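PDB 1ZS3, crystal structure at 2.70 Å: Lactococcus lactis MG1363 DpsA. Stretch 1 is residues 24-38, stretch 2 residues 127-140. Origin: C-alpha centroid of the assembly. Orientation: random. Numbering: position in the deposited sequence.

Stretch 1 24-38: KPTAGAMLGHVLSNL
Stretch 2 (127-140) MFITRAIKLANKEE

The one hydrogen bond between these stretches joins the start of one helix to a carboxylate near the C-terminal end of the other: Ala27 N donates to Glu139 OE1 at 2.8 Å. An NH in the first turn of a helix has no partner within that helix, so an acceptor supplied from across the contact suits it. Glu139 reaches it with chi1 m, chi2 t and chi3 -147°. Beside it Thr26, chi1 p, is the N-cap, its OG1 accepting from Ala29 N at 3.3 Å.

Helix 27-38 and the helix through 127-138 run nearly antiparallel, at 158° (signed crossing -158°), with axes 8.8 Å apart at closest approach. In register, Ala27 CA lies 5.1 Å from Leu135 CA, and Val34 CA lies 6.3 Å from Ile129 CA. Pro25 (-21/136) and Thr26 (-87/169) lead into the first helix; both helices average roughly -65/-40. Glu139 is at -72/-6, and Glu140 then turns to 52/44 in a Schellman motif.

Alanines lie where the packing is tight. Ala27 CB is 4.0 Å from Leu135 CB, while Leu135 (m, t) also extends CD1 to 3.8 Å from Pro25 CB. Ala132 points toward the first helix, and Leu31 (m, t) rests CD2 3.5 Å from Ala132 CB. Met30 is the knob, chi t, p, p, seated among Phe128, Arg131, Ala132 and Leu135; its flexible, unbranched chain places CG 4.0 Å from Ala132 CB and CE 3.8 Å from Arg131 CD.

Further along, Phe128 (chi1 m, chi2 73°) turns its ring edge toward the face of His33 (m, -48°) in an offset edge-to-face pair, centroids 5.5 Å apart, planes at 73°. Asn37 (m, -4°) lies over one face of the Phe128 ring, Asn37 ND2 4.4 Å from Phe128 CD1. Val34, chi1 t, packs CG1 3.7 Å from Ile129 CG1, with Ile129 at m, t. Altogether 640 Å², both sides summed, is buried; Met30 (87 Å²) and Phe128 (86 Å²), both buried and apolar, are the most covered.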

# COMPACT_ATOMS: atom_id res chain seq x y z
N LYS A 24 14.87 43.79 -21.09
CA LYS A 24 13.56 44.41 -20.90
C LYS A 24 12.77 43.82 -19.77
O LYS A 24 11.65 44.28 -19.54
CB LYS A 24 12.72 44.20 -22.16
CG LYS A 24 12.09 42.82 -22.29
CD LYS A 24 12.39 42.20 -23.65
CE LYS A 24 11.62 42.87 -24.82
NZ LYS A 24 12.42 42.84 -26.10
N PRO A 25 13.43 43.04 -18.91
CA PRO A 25 13.26 41.58 -18.70
C PRO A 25 11.97 40.92 -19.12
O PRO A 25 10.90 41.46 -18.85
CB PRO A 25 13.44 41.43 -17.18
CG PRO A 25 13.54 42.86 -16.67
CD PRO A 25 14.20 43.64 -17.82
N THR A 26 12.06 39.74 -19.76
CA THR A 26 10.92 38.81 -19.85
C THR A 26 10.88 37.87 -18.63
O THR A 26 11.84 37.78 -17.85
CB THR A 26 10.92 37.93 -21.13
OG1 THR A 26 12.12 37.15 -21.21
CG2 THR A 26 10.92 38.76 -22.39
N ALA A 27 9.77 37.15 -18.51
CA ALA A 27 9.63 36.18 -17.45
C ALA A 27 10.72 35.10 -17.64
O ALA A 27 11.51 34.88 -16.73
CB ALA A 27 8.25 35.56 -17.47
N GLY A 28 10.81 34.52 -18.83
CA GLY A 28 11.73 33.42 -19.14
C GLY A 28 13.19 33.78 -18.94
O GLY A 28 14.04 32.94 -18.65
N ALA A 29 13.51 35.05 -19.13
CA ALA A 29 14.90 35.52 -18.95
C ALA A 29 15.20 35.51 -17.46
O ALA A 29 16.17 34.89 -17.02
CB ALA A 29 15.04 36.96 -19.49
N MET A 30 14.35 36.21 -16.69
CA MET A 30 14.46 36.22 -15.24
C MET A 30 14.55 34.82 -14.61
O MET A 30 15.32 34.62 -13.67
CB MET A 30 13.28 36.98 -14.65
CG MET A 30 13.43 37.31 -13.20
SD MET A 30 15.00 38.21 -12.90
CE MET A 30 14.38 39.91 -13.27
N LEU A 31 13.80 33.86 -15.13
CA LEU A 31 13.76 32.50 -14.63
C LEU A 31 15.00 31.70 -14.97
O LEU A 31 15.19 30.61 -14.43
CB LEU A 31 12.55 31.75 -15.16
CG LEU A 31 11.21 32.16 -14.55
CD1 LEU A 31 10.04 31.62 -15.37
CD2 LEU A 31 11.14 31.71 -13.11
N GLY A 32 15.82 32.23 -15.89
CA GLY A 32 17.12 31.68 -16.23
C GLY A 32 18.09 31.83 -15.10
O GLY A 32 18.99 31.00 -14.95
N HIS A 33 17.90 32.89 -14.33
CA HIS A 33 18.64 33.10 -13.12
C HIS A 33 18.10 32.20 -11.98
O HIS A 33 18.84 31.75 -11.09
CB HIS A 33 18.48 34.53 -12.73
CG HIS A 33 19.25 35.54 -13.57
ND1 HIS A 33 20.64 35.41 -13.92
CD2 HIS A 33 18.86 36.76 -14.01
CE1 HIS A 33 21.01 36.48 -14.61
NE2 HIS A 33 19.99 37.34 -14.63
N VAL A 34 16.78 31.96 -11.99
CA VAL A 34 16.16 31.23 -10.91
C VAL A 34 16.58 29.81 -11.08
O VAL A 34 17.10 29.23 -10.13
CB VAL A 34 14.64 31.32 -10.94
CG1 VAL A 34 14.06 30.32 -9.99
CG2 VAL A 34 14.23 32.72 -10.57
N LEU A 35 16.45 29.31 -12.31
CA LEU A 35 16.81 27.94 -12.63
C LEU A 35 18.27 27.63 -12.47
O LEU A 35 18.64 26.47 -12.22
CB LEU A 35 16.49 27.64 -14.09
CG LEU A 35 15.02 27.59 -14.44
CD1 LEU A 35 14.89 27.53 -15.93
CD2 LEU A 35 14.39 26.35 -13.78
N SER A 36 19.10 28.64 -12.67
CA SER A 36 20.55 28.40 -12.63
C SER A 36 20.90 28.34 -11.16
O SER A 36 21.67 27.46 -10.75
CB SER A 36 21.38 29.43 -13.40
OG SER A 36 21.37 29.18 -14.80
N ASN A 37 20.35 29.28 -10.40
CA ASN A 37 20.44 29.25 -8.95
C ASN A 37 20.00 27.89 -8.38
O ASN A 37 20.65 27.37 -7.48
CB ASN A 37 19.64 30.40 -8.32
CG ASN A 37 20.34 31.76 -8.48
OD1 ASN A 37 21.44 31.83 -8.99
ND2 ASN A 37 19.66 32.84 -8.07
N LEU A 38 18.91 27.32 -8.89
CA LEU A 38 18.40 26.05 -8.42
C LEU A 38 19.48 24.99 -8.52
O LEU A 38 19.69 24.25 -7.58
CB LEU A 38 17.16 25.61 -9.20
CG LEU A 38 15.90 26.36 -8.81
CD1 LEU A 38 14.83 25.95 -9.78
CD2 LEU A 38 15.49 26.11 -7.35
N MET A 127 14.93 37.22 -4.24
CA MET A 127 14.92 38.50 -4.97
C MET A 127 14.56 38.29 -6.44
O MET A 127 13.85 39.12 -7.00
CB MET A 127 16.31 39.19 -4.92
CG MET A 127 16.69 39.86 -3.57
SD MET A 127 18.52 39.91 -3.37
CE MET A 127 18.78 39.35 -1.51
N PHE A 128 15.02 37.19 -7.03
CA PHE A 128 14.79 36.86 -8.42
C PHE A 128 13.45 36.15 -8.70
O PHE A 128 12.91 36.28 -9.80
CB PHE A 128 15.93 35.97 -8.91
CG PHE A 128 17.27 36.64 -8.91
CD1 PHE A 128 17.94 36.89 -7.73
CD2 PHE A 128 17.86 37.03 -10.12
CE1 PHE A 128 19.18 37.51 -7.74
CE2 PHE A 128 19.09 37.64 -10.12
CZ PHE A 128 19.76 37.88 -8.93
N ILE A 129 13.00 35.33 -7.74
CA ILE A 129 11.76 34.56 -7.88
C ILE A 129 10.61 35.54 -7.82
O ILE A 129 9.74 35.49 -8.66
CB ILE A 129 11.72 33.48 -6.75
CG1 ILE A 129 12.61 32.29 -7.15
CG2 ILE A 129 10.35 33.05 -6.45
CD1 ILE A 129 13.12 31.42 -5.98
N THR A 130 10.66 36.39 -6.81
CA THR A 130 9.73 37.50 -6.62
C THR A 130 9.42 38.22 -7.93
O THR A 130 8.25 38.42 -8.28
CB THR A 130 10.28 38.45 -5.54
OG1 THR A 130 9.80 38.02 -4.26
CG2 THR A 130 9.76 39.86 -5.67
N ARG A 131 10.47 38.57 -8.65
CA ARG A 131 10.37 39.29 -9.90
C ARG A 131 9.76 38.40 -10.96
O ARG A 131 8.93 38.85 -11.73
CB ARG A 131 11.76 39.81 -10.34
CG ARG A 131 12.25 41.01 -9.50
CD ARG A 131 13.46 41.76 -10.09
NE ARG A 131 14.70 41.48 -9.34
CZ ARG A 131 15.93 41.88 -9.70
NH1 ARG A 131 16.97 41.56 -8.92
NH2 ARG A 131 16.11 42.57 -10.84
N ALA A 132 10.16 37.13 -11.03
CA ALA A 132 9.63 36.25 -12.04
C ALA A 132 8.10 35.98 -11.83
O ALA A 132 7.37 35.73 -12.79
CB ALA A 132 10.40 34.96 -12.06
N ILE A 133 7.61 36.04 -10.59
CA ILE A 133 6.20 35.91 -10.33
C ILE A 133 5.52 37.05 -10.99
O ILE A 133 4.61 36.83 -11.77
CB ILE A 133 5.90 35.89 -8.84
CG1 ILE A 133 6.45 34.58 -8.26
CG2 ILE A 133 4.40 36.14 -8.55
CD1 ILE A 133 6.52 34.56 -6.78
N LYS A 134 5.95 38.28 -10.66
CA LYS A 134 5.30 39.49 -11.16
C LYS A 134 5.31 39.56 -12.69
O LYS A 134 4.31 39.96 -13.29
CB LYS A 134 5.96 40.75 -10.59
CG LYS A 134 5.84 40.95 -9.07
CD LYS A 134 6.51 42.27 -8.66
CE LYS A 134 6.68 42.43 -7.15
NZ LYS A 134 8.10 42.89 -6.77
N LEU A 135 6.42 39.17 -13.33
CA LEU A 135 6.54 39.20 -14.79
C LEU A 135 5.62 38.18 -15.37
O LEU A 135 4.94 38.46 -16.36
CB LEU A 135 7.99 38.95 -15.28
CG LEU A 135 9.03 40.03 -14.91
CD1 LEU A 135 10.39 39.78 -15.58
CD2 LEU A 135 8.53 41.46 -15.20
N ALA A 136 5.52 37.02 -14.74
CA ALA A 136 4.74 35.93 -15.29
C ALA A 136 3.27 36.32 -15.33
O ALA A 136 2.56 35.96 -16.27
CB ALA A 136 4.95 34.65 -14.47
N ASN A 137 2.82 37.08 -14.34
CA ASN A 137 1.43 37.50 -14.29
C ASN A 137 1.12 38.53 -15.35
O ASN A 137 0.02 38.49 -15.94
CB ASN A 137 1.00 37.98 -12.90
CG ASN A 137 0.80 36.79 -11.90
OD1 ASN A 137 1.37 36.80 -10.82
ND2 ASN A 137 0.01 35.78 -12.29
N LYS A 138 2.04 39.49 -15.58
CA LYS A 138 1.95 40.51 -16.66
C LYS A 138 1.86 39.80 -17.97
O LYS A 138 1.02 40.13 -18.80
CB LYS A 138 3.20 41.41 -16.70
CG LYS A 138 3.17 42.67 -15.79
CD LYS A 138 4.60 43.17 -15.49
CE LYS A 138 4.66 44.20 -14.33
NZ LYS A 138 5.76 45.25 -14.50
N GLU A 139 2.74 38.85 -18.16
CA GLU A 139 2.80 38.15 -19.44
C GLU A 139 1.60 37.21 -19.64
O GLU A 139 1.48 36.63 -20.72
CB GLU A 139 4.14 37.40 -19.57
CG GLU A 139 5.29 38.35 -19.91
CD GLU A 139 6.66 37.73 -19.96
OE1 GLU A 139 7.59 38.47 -19.59
OE2 GLU A 139 6.84 36.53 -20.38
N GLU A 140 0.76 37.07 -18.62
CA GLU A 140 -0.34 36.09 -18.61
C GLU A 140 0.13 34.67 -18.95
O GLU A 140 -0.51 33.95 -19.72
CB GLU A 140 -1.45 36.49 -19.59
CG GLU A 140 -2.06 37.85 -19.35
CD GLU A 140 -3.04 38.21 -20.46
OE1 GLU A 140 -3.23 37.37 -21.40
OE2 GLU A 140 -3.61 39.32 -20.44